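Local coordinates for 4-alpha-glucanotransferase (Aquifex aeolicus, PDB 1TZ7), which is an amylomaltase, or disproportionating enzyme, of the 4-alpha-glucanotransferase family, built around a parallel beta/alpha barrel, at residues Met457-Met469 / Arg480-Glu492. Sequence-based numbering, arbitrary orientation.
Sequences MQDLLNLGNEARM and RWRIKEDYTQKKE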
loop_
_atom_site.group_PDB
_atom_site.type_symbol
_atom_site.label_atom_id
_atom_site.label_comp_id
_atom_site.label_asym_id
_atom_site.label_seq_id
_atom_site.Cartn_x
_atom_site.Cartn_y
_atom_site.Cartn_z
ATOM N N MET A 457 12.413 5.270 5.221
ATOM C CA MET A 457 13.600 4.559 5.691
ATOM C C MET A 457 14.846 5.044 4.956
ATOM O O MET A 457 15.902 5.184 5.554
ATOM C CB MET A 457 13.432 3.049 5.503
ATOM C CG MET A 457 14.566 2.222 6.097
ATOM S SD MET A 457 14.640 2.350 7.902
ATOM C CE MET A 457 15.742 1.008 8.284
ATOM N N GLN A 458 14.702 5.311 3.656
ATOM C CA GLN A 458 15.825 5.762 2.821
ATOM C C GLN A 458 16.427 7.072 3.339
ATOM O O GLN A 458 17.627 7.316 3.184
ATOM C CB GLN A 458 15.366 5.955 1.364
ATOM C CG GLN A 458 15.026 4.660 0.636
ATOM C CD GLN A 458 13.535 4.358 0.646
ATOM O OE1 GLN A 458 12.888 4.457 1.681
ATOM N NE2 GLN A 458 12.994 3.996 -0.507
ATOM N N ASP A 459 15.588 7.916 3.936
ATOM C CA ASP A 459 16.047 9.179 4.523
ATOM C C ASP A 459 16.819 8.934 5.820
ATOM O O ASP A 459 17.841 9.576 6.077
ATOM C CB ASP A 459 14.861 10.107 4.792
ATOM C CG ASP A 459 14.164 10.553 3.518
ATOM O OD1 ASP A 459 14.789 10.483 2.432
ATOM O OD2 ASP A 459 12.995 10.986 3.503
ATOM N N LEU A 460 16.324 8.004 6.629
ATOM C CA LEU A 460 17.026 7.584 7.841
ATOM C C LEU A 460 18.431 7.084 7.501
ATOM O O LEU A 460 19.383 7.315 8.251
ATOM C CB LEU A 460 16.242 6.477 8.551
ATOM C CG LEU A 460 16.212 6.498 10.086
ATOM C CD1 LEU A 460 15.763 5.142 10.614
ATOM C CD2 LEU A 460 17.557 6.880 10.676
ATOM N N LEU A 461 18.550 6.402 6.362
ATOM C CA LEU A 461 19.816 5.800 5.946
ATOM C C LEU A 461 20.634 6.749 5.068
ATOM O O LEU A 461 21.733 6.402 4.617
ATOM C CB LEU A 461 19.551 4.490 5.193
ATOM C CG LEU A 461 18.849 3.394 6.018
ATOM C CD1 LEU A 461 18.513 2.192 5.153
ATOM C CD2 LEU A 461 19.709 2.976 7.200
ATOM N N ASN A 462 20.097 7.943 4.823
ATOM C CA ASN A 462 20.811 8.978 4.059
ATOM C C ASN A 462 21.176 8.504 2.636
ATOM O O ASN A 462 22.321 8.649 2.190
ATOM C CB ASN A 462 22.077 9.427 4.820
ATOM C CG ASN A 462 22.435 10.886 4.559
ATOM O OD1 ASN A 462 21.641 11.645 4.002
ATOM N ND2 ASN A 462 23.635 11.280 4.964
ATOM N N LEU A 463 20.188 7.948 1.933
ATOM C CA LEU A 463 20.402 7.386 0.595
ATOM C C LEU A 463 19.875 8.327 -0.480
ATOM O O LEU A 463 18.990 9.143 -0.222
ATOM C CB LEU A 463 19.705 6.027 0.478
ATOM C CG LEU A 463 20.194 4.940 1.440
ATOM C CD1 LEU A 463 19.327 3.699 1.310
ATOM C CD2 LEU A 463 21.672 4.601 1.181
ATOM N N GLY A 464 20.419 8.201 -1.687
ATOM C CA GLY A 464 20.118 9.128 -2.773
ATOM C C GLY A 464 19.077 8.592 -3.750
ATOM O O GLY A 464 18.242 7.761 -3.393
ATOM N N ASN A 465 19.140 9.079 -4.987
ATOM C CA ASN A 465 18.151 8.749 -6.019
ATOM C C ASN A 465 18.136 7.262 -6.380
ATOM O O ASN A 465 17.132 6.748 -6.867
ATOM C CB ASN A 465 18.421 9.572 -7.288
ATOM C CG ASN A 465 18.109 11.044 -7.106
ATOM O OD1 ASN A 465 18.976 11.904 -7.288
ATOM N ND2 ASN A 465 16.872 11.343 -6.747
ATOM N N GLU A 466 19.258 6.584 -6.149
ATOM C CA GLU A 466 19.373 5.156 -6.447
ATOM C C GLU A 466 18.416 4.306 -5.584
ATOM O O GLU A 466 18.055 3.194 -5.965
ATOM C CB GLU A 466 20.835 4.681 -6.261
ATOM C CG GLU A 466 21.221 4.316 -4.819
ATOM C CD GLU A 466 21.570 5.530 -3.961
ATOM O OE1 GLU A 466 21.980 5.336 -2.796
ATOM O OE2 GLU A 466 21.436 6.670 -4.448
ATOM N N ALA A 467 18.010 4.844 -4.431
ATOM C CA ALA A 467 17.154 4.108 -3.490
ATOM C C ALA A 467 15.677 4.522 -3.609
ATOM O O ALA A 467 14.867 4.201 -2.746
ATOM C CB ALA A 467 17.644 4.318 -2.065
ATOM N N ARG A 468 15.339 5.230 -4.680
ATOM C CA ARG A 468 13.955 5.625 -4.927
ATOM C C ARG A 468 13.072 4.386 -5.143
ATOM O O ARG A 468 13.394 3.516 -5.948
ATOM C CB ARG A 468 13.875 6.536 -6.150
ATOM C CG ARG A 468 12.509 7.141 -6.375
ATOM C CD ARG A 468 12.475 8.218 -7.467
ATOM N NE ARG A 468 11.129 8.743 -7.655
ATOM C CZ ARG A 468 10.837 9.822 -8.365
ATOM N NH1 ARG A 468 11.797 10.509 -8.968
ATOM N NH2 ARG A 468 9.578 10.219 -8.474
ATOM N N MET A 469 11.968 4.319 -4.421
ATOM C CA MET A 469 11.086 3.167 -4.485
ATOM C C MET A 469 10.294 3.163 -5.795
ATOM O O MET A 469 10.296 2.177 -6.521
ATOM C CB MET A 469 10.127 3.161 -3.287
ATOM C CG MET A 469 9.369 1.854 -3.102
ATOM S SD MET A 469 10.466 0.414 -2.871
ATOM C CE MET A 469 9.366 -0.691 -1.949
ATOM N N ARG A 480 11.638 -2.013 -6.131
ATOM C CA ARG A 480 12.717 -2.969 -6.039
ATOM C C ARG A 480 13.686 -2.676 -4.874
ATOM O O ARG A 480 14.438 -3.553 -4.471
ATOM C CB ARG A 480 13.483 -3.027 -7.370
ATOM C CG ARG A 480 12.575 -3.387 -8.591
ATOM C CD ARG A 480 13.321 -3.943 -9.807
ATOM N NE ARG A 480 13.407 -5.351 -9.763
ATOM C CZ ARG A 480 12.896 -6.248 -10.618
ATOM N NH1 ARG A 480 13.183 -7.489 -10.372
ATOM N NH2 ARG A 480 12.066 -5.955 -11.632
ATOM N N TRP A 481 13.664 -1.455 -4.337
ATOM C CA TRP A 481 14.672 -1.069 -3.339
ATOM C C TRP A 481 14.567 -1.915 -2.088
ATOM O O TRP A 481 13.477 -2.151 -1.580
ATOM C CB TRP A 481 14.563 0.400 -2.944
ATOM C CG TRP A 481 15.552 0.745 -1.852
ATOM C CD1 TRP A 481 16.902 0.924 -1.994
ATOM C CD2 TRP A 481 15.277 0.904 -0.455
ATOM N NE1 TRP A 481 17.476 1.202 -0.775
ATOM C CE2 TRP A 481 16.501 1.197 0.187
ATOM C CE3 TRP A 481 14.111 0.840 0.326
ATOM C CZ2 TRP A 481 16.592 1.424 1.561
ATOM C CZ3 TRP A 481 14.210 1.065 1.687
ATOM C CH2 TRP A 481 15.442 1.352 2.290
ATOM N N ARG A 482 15.716 -2.355 -1.585
ATOM C CA ARG A 482 15.787 -3.050 -0.304
ATOM C C ARG A 482 16.906 -2.486 0.552
ATOM O O ARG A 482 17.908 -1.977 0.035
ATOM C CB ARG A 482 16.026 -4.549 -0.522
ATOM C CG ARG A 482 14.945 -5.248 -1.322
ATOM C CD ARG A 482 14.696 -6.688 -0.893
ATOM N NE ARG A 482 15.841 -7.552 -1.168
ATOM C CZ ARG A 482 16.184 -8.608 -0.430
ATOM N NH1 ARG A 482 17.240 -9.328 -0.765
ATOM N NH2 ARG A 482 15.473 -8.944 0.645
ATOM N N ILE A 483 16.735 -2.582 1.860
ATOM C CA ILE A 483 17.820 -2.355 2.802
ATOM C C ILE A 483 18.948 -3.335 2.527
ATOM O O ILE A 483 18.714 -4.540 2.409
ATOM C CB ILE A 483 17.305 -2.536 4.262
ATOM C CG1 ILE A 483 16.263 -1.464 4.596
ATOM C CG2 ILE A 483 18.459 -2.475 5.249
ATOM C CD1 ILE A 483 15.359 -1.833 5.782
ATOM N N LYS A 484 20.176 -2.810 2.423
ATOM C CA LYS A 484 21.368 -3.637 2.191
ATOM C C LYS A 484 22.385 -3.511 3.345
ATOM O O LYS A 484 23.388 -4.225 3.375
ATOM C CB LYS A 484 22.050 -3.232 0.875
ATOM C CG LYS A 484 21.193 -3.433 -0.367
ATOM C CD LYS A 484 21.819 -2.750 -1.591
ATOM C CE LYS A 484 20.760 -2.327 -2.603
ATOM N NZ LYS A 484 19.942 -1.175 -2.118
ATOM N N GLU A 485 22.119 -2.599 4.280
ATOM C CA GLU A 485 23.080 -2.271 5.341
ATOM C C GLU A 485 22.479 -2.556 6.719
ATOM O O GLU A 485 21.282 -2.793 6.842
ATOM C CB GLU A 485 23.493 -0.791 5.243
ATOM C CG GLU A 485 22.378 0.196 5.612
ATOM C CD GLU A 485 22.681 1.624 5.175
ATOM O OE1 GLU A 485 23.154 2.420 6.017
ATOM O OE2 GLU A 485 22.442 1.950 3.994
ATOM N N ASP A 486 23.323 -2.528 7.750
ATOM C CA ASP A 486 22.857 -2.669 9.134
ATOM C C ASP A 486 22.250 -1.354 9.624
ATOM O O ASP A 486 22.959 -0.469 10.102
ATOM C CB ASP A 486 24.014 -3.091 10.055
ATOM C CG ASP A 486 23.558 -3.344 11.503
ATOM O OD1 ASP A 486 22.337 -3.287 11.774
ATOM O OD2 ASP A 486 24.352 -3.600 12.424
ATOM N N TYR A 487 20.930 -1.242 9.504
ATOM C CA TYR A 487 20.221 -0.005 9.828
ATOM C C TYR A 487 20.127 0.250 11.340
ATOM O O TYR A 487 19.766 1.346 11.757
ATOM C CB TYR A 487 18.806 -0.027 9.226
ATOM C CG TYR A 487 17.947 -1.166 9.723
ATOM C CD1 TYR A 487 17.918 -2.380 9.053
ATOM C CD2 TYR A 487 17.166 -1.028 10.866
ATOM C CE1 TYR A 487 17.135 -3.432 9.501
ATOM C CE2 TYR A 487 16.378 -2.076 11.326
ATOM C CZ TYR A 487 16.369 -3.278 10.634
ATOM O OH TYR A 487 15.592 -4.328 11.075
ATOM N N THR A 488 20.448 -0.762 12.153
ATOM C CA THR A 488 20.324 -0.632 13.622
ATOM C C THR A 488 21.459 0.203 14.226
ATOM O O THR A 488 21.393 0.595 15.391
ATOM C CB THR A 488 20.274 -2.029 14.311
ATOM O OG1 THR A 488 21.514 -2.720 14.124
ATOM C CG2 THR A 488 19.233 -2.937 13.663
ATOM N N GLN A 489 22.497 0.472 13.432
ATOM C CA GLN A 489 23.565 1.396 13.842
ATOM C C GLN A 489 23.026 2.826 13.998
ATOM O O GLN A 489 23.620 3.647 14.694
ATOM C CB GLN A 489 24.712 1.388 12.819
ATOM C CG GLN A 489 25.403 0.036 12.652
ATOM C CD GLN A 489 25.859 -0.557 13.971
ATOM O OE1 GLN A 489 26.643 0.056 14.696
ATOM N NE2 GLN A 489 25.370 -1.754 14.287
ATOM N N LYS A 490 21.898 3.107 13.347
ATOM C CA LYS A 490 21.285 4.435 13.395
ATOM C C LYS A 490 20.476 4.661 14.688
ATOM O O LYS A 490 19.888 5.717 14.869
ATOM C CB LYS A 490 20.367 4.639 12.180
ATOM C CG LYS A 490 21.068 4.496 10.827
ATOM C CD LYS A 490 21.995 5.666 10.553
ATOM C CE LYS A 490 22.625 5.560 9.177
ATOM N NZ LYS A 490 23.955 6.212 9.126
ATOM N N LYS A 491 20.457 3.666 15.577
ATOM C CA LYS A 491 19.463 3.633 16.650
ATOM C C LYS A 491 19.709 4.718 17.709
ATOM O O LYS A 491 18.771 5.363 18.160
ATOM C CB LYS A 491 19.380 2.220 17.291
ATOM C CG LYS A 491 20.286 1.987 18.506
ATOM C CD LYS A 491 19.487 2.023 19.816
ATOM C CE LYS A 491 20.278 1.416 20.973
ATOM N NZ LYS A 491 19.771 1.870 22.297
ATOM N N GLU A 492 20.966 4.926 18.086
ATOM C CA GLU A 492 21.295 5.896 19.142
ATOM C C GLU A 492 21.037 7.324 18.662
ATOM O O GLU A 492 20.579 8.173 19.423
ATOM C CB GLU A 492 22.756 5.746 19.580
ATOM C CG GLU A 492 22.967 5.904 21.080
ATOM C CD GLU A 492 22.269 4.819 21.886
ATOM O OE1 GLU A 492 21.237 5.121 22.529
ATOM O OE2 GLU A 492 22.752 3.667 21.875
#
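Q458 lies flat against the indole of W481 just beyond strand 452-456, the last strand of the eight-stranded parallel beta/alpha barrel, where the chain first turns through the short helix 457-460 and later returns as the irregular loop 480-486. The glutamine is a worked example of amide-on-indole stacking, in which a polar side chain lies on an aromatic face. From CB, chi1 (-69°) sets CG beside the backbone N and anti to the carbonyl carbon, which brings Q458 CG over the six-membered ring in a CH-pi contact, 3.6 Å from the W481 centroid. A bend at chi2 then lays the amide down, its plane 4° from that of the ring: CD rests on CZ3 and CE3, OE1 stays nearest CZ3, and Q458 NE2 sits 3.4 Å from W481 CE3. At the tip, Q458 NE2 gives a nearly straight hydrogen bond to A467 O (2.9 Å, 166°), which fixes the amide's rotation and ties the loop back to the helix. The methyl of A467 shares this face of the indole, over the pyrrole end. The opposite face carries the backbone N of I483, while L461 CD1 and M457 CG stand at the ring edge; L463 CD1 approaches W481 CZ2 obliquely, at 3.6 Å.

No hydrogen bond joins the two segments; the Q458-A467 bond lies within 457-469, and the contact beyond the indole is mainly apolar. L461 CD2 meets Y487 CB and lies alongside the carboxylate of E485, and L460 CD2 touches K490 CB. Helix 44-56 adds R48 and F49 against Y487, and S32 bonds to the backbone of both W481 and I483. M457 is bent at chi2, which swings its thioether tip across to the second segment, where M457 CE lies 3.8 Å from I483 CD1 and 3.4 Å from Y487 CB.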